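Local coordinates for protein ubiquitin-like-conjugating enzyme ATG10 (Saccharomyces cerevisiae, PDB 4EBR) that acts as an E2-like enzyme of autophagy that catalyses the conjugation of ATG12 to ATG5, at residues 27-32 and 43-48. Residues are numbered along the deposited sequence; the frame is centred on the assembly and turned at random.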
loop_
_atom_site.group_PDB
_atom_site.type_symbol
_atom_site.label_atom_id
_atom_site.label_comp_id
_atom_site.label_asym_id
_atom_site.label_seq_id
_atom_site.Cartn_x
_atom_site.Cartn_y
_atom_site.Cartn_z
ATOM N N LEU A 27 25.745 -5.827 9.626
ATOM C CA LEU A 27 25.359 -5.044 8.455
ATOM C C LEU A 27 24.889 -3.634 8.782
ATOM O O LEU A 27 24.729 -2.811 7.882
ATOM C CB LEU A 27 24.219 -5.744 7.715
ATOM C CG LEU A 27 24.462 -6.770 6.614
ATOM C CD1 LEU A 27 23.135 -7.049 5.934
ATOM C CD2 LEU A 27 25.486 -6.291 5.590
ATOM N N CYS A 28 24.635 -3.355 10.054
ATOM C CA CYS A 28 23.921 -2.136 10.410
ATOM C C CYS A 28 24.816 -0.968 10.792
ATOM O O CYS A 28 25.442 -0.985 11.848
ATOM C CB CYS A 28 22.934 -2.412 11.540
ATOM S SG CYS A 28 21.820 -1.034 11.852
ATOM N N GLN A 29 24.850 0.051 9.936
ATOM C CA GLN A 29 25.567 1.283 10.230
ATOM C C GLN A 29 24.930 2.034 11.390
ATOM O O GLN A 29 25.606 2.332 12.370
ATOM C CB GLN A 29 25.622 2.192 9.003
ATOM C CG GLN A 29 26.898 2.079 8.188
ATOM C CD GLN A 29 26.979 3.154 7.109
ATOM O OE1 GLN A 29 26.062 3.969 6.958
ATOM N NE2 GLN A 29 28.080 3.162 6.355
ATOM N N ASP A 30 23.638 2.346 11.285
ATOM C CA ASP A 30 22.960 3.080 12.359
ATOM C C ASP A 30 21.455 2.818 12.510
ATOM O O ASP A 30 20.775 2.423 11.565
ATOM C CB ASP A 30 23.254 4.587 12.282
ATOM C CG ASP A 30 22.745 5.223 11.010
ATOM O OD1 ASP A 30 21.507 5.249 10.813
ATOM O OD2 ASP A 30 23.576 5.718 10.212
ATOM N N VAL A 31 20.960 3.052 13.722
ATOM C CA VAL A 31 19.594 2.742 14.125
ATOM C C VAL A 31 18.977 3.999 14.720
ATOM O O VAL A 31 19.576 4.628 15.588
ATOM C CB VAL A 31 19.593 1.677 15.249
ATOM C CG1 VAL A 31 18.185 1.250 15.578
ATOM C CG2 VAL A 31 20.444 0.469 14.866
ATOM N N HIS A 32 17.785 4.377 14.281
ATOM C CA HIS A 32 17.154 5.567 14.843
ATOM C C HIS A 32 15.703 5.318 15.107
ATOM O O HIS A 32 14.973 4.929 14.198
ATOM C CB HIS A 32 17.223 6.727 13.871
ATOM C CG HIS A 32 18.596 7.260 13.662
ATOM N ND1 HIS A 32 19.060 8.382 14.313
ATOM C CD2 HIS A 32 19.603 6.839 12.865
ATOM C CE1 HIS A 32 20.299 8.629 13.927
ATOM N NE2 HIS A 32 20.653 7.707 13.049
ATOM N N ARG A 43 19.982 2.062 8.762
ATOM C CA ARG A 43 20.891 2.282 7.652
ATOM C C ARG A 43 21.862 1.131 7.650
ATOM O O ARG A 43 22.393 0.761 8.695
ATOM C CB ARG A 43 21.616 3.621 7.771
ATOM C CG ARG A 43 20.690 4.813 7.666
ATOM C CD ARG A 43 21.443 6.082 7.333
ATOM N NE ARG A 43 20.536 7.207 7.111
ATOM C CZ ARG A 43 20.076 8.011 8.073
ATOM N NH1 ARG A 43 20.431 7.823 9.351
ATOM N NH2 ARG A 43 19.256 9.009 7.757
ATOM N N LEU A 44 22.079 0.548 6.482
ATOM C CA LEU A 44 22.934 -0.622 6.395
ATOM C C LEU A 44 24.296 -0.304 5.815
ATOM O O LEU A 44 24.452 0.614 5.020
ATOM C CB LEU A 44 22.273 -1.717 5.578
ATOM C CG LEU A 44 21.000 -2.281 6.199
ATOM C CD1 LEU A 44 20.529 -3.468 5.389
ATOM C CD2 LEU A 44 21.212 -2.665 7.655
ATOM N N ILE A 45 25.280 -1.105 6.217
ATOM C CA ILE A 45 26.657 -0.956 5.764
ATOM C C ILE A 45 26.783 -1.211 4.267
ATOM O O ILE A 45 26.089 -2.061 3.707
ATOM C CB ILE A 45 27.603 -1.910 6.517
ATOM C CG1 ILE A 45 27.201 -3.366 6.271
ATOM C CG2 ILE A 45 27.601 -1.597 8.006
ATOM C CD1 ILE A 45 28.201 -4.373 6.795
ATOM N N PRO A 46 27.671 -0.460 3.629
ATOM C CA PRO A 46 27.850 -0.517 2.172
ATOM C C PRO A 46 27.877 -1.958 1.655
ATOM O O PRO A 46 28.553 -2.809 2.226
ATOM C CB PRO A 46 29.203 0.179 1.961
ATOM C CG PRO A 46 29.252 1.185 3.045
ATOM C CD PRO A 46 28.610 0.497 4.248
ATOM N N THR A 47 27.084 -2.246 0.635
ATOM C CA THR A 47 27.080 -3.588 0.093
ATOM C C THR A 47 26.744 -3.595 -1.381
ATOM O O THR A 47 26.037 -2.717 -1.876
ATOM C CB THR A 47 26.081 -4.493 0.838
ATOM O OG1 THR A 47 24.780 -3.890 0.818
ATOM C CG2 THR A 47 26.519 -4.697 2.280
ATOM N N ARG A 48 27.236 -4.610 -2.075
ATOM C CA ARG A 48 26.742 -4.912 -3.425
ATOM C C ARG A 48 26.499 -6.419 -3.538
ATOM O O ARG A 48 27.447 -7.200 -3.453
ATOM C CB ARG A 48 27.681 -4.363 -4.510
ATOM C CG ARG A 48 27.690 -5.118 -5.851
ATOM C CD ARG A 48 26.354 -5.146 -6.609
ATOM N NE ARG A 48 26.519 -5.817 -7.905
ATOM C CZ ARG A 48 25.557 -6.456 -8.565
ATOM N NH1 ARG A 48 25.824 -7.025 -9.737
ATOM N NH2 ARG A 48 24.332 -6.537 -8.053
#
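Asp30 and Arg43 are cross-strand partners with side chains on the same face of the sheet, and they form a salt bridge. Asp30 OD1 lies 3.1 Å from Arg43 NH1. NH1 comes from the syn side, but 31° out of the carboxylate plane, and OD1 sits at the guanidinium edge, with the two planes 65° apart. The Arg43 chain is extended from CG to NE and crosses the Asp30 side chain obliquely, with Arg43 CG 3.3 Å from Asp30 OD1. His32 NE2 also lies at the guanidinium edge, 3.7 Å from Arg43 NH1, with its ring plane turned 80° from the guanidinium. Arg43 NE makes a second salt bridge, to Glu66 on strand 63-72. An alanine at Arg43 would probably leave the carboxylates of Asp30 and Glu66 without this positive partner.

The backbones pair as the antiparallel hairpin of strands 28-33 and 40-44, with strand 28-33 at the edge of the antiparallel sheet of this E2-like fold. A classic beta bulge interrupts the pairing, with Gln29 and Asp30 both opposite Arg43. Arg43 O accepts Asp30 N at 3.3 Å and, weakly, Gln29 N. Arg43 N returns a nearly straight bond to Asp30 O, 2.9 Å long.

At the bulge, the Gln29 and Ile45 side chains also cross, with Gln29 CG 3.7 Å from Ile45 CG2. Gln29 NE2 reaches the Pro46 ring at CD. On the other side of the bulge, apolar side chains meet. Leu27 and Ile45 cross at about a right angle, and Leu27 CD2 meets Ile45 CG1 at 3.5 Å. Leu44 points away from segment 27-32, yet its CD2 still comes near Cys28 CA. Helix 152-164 covers Leu27 and Leu44 through Leu164.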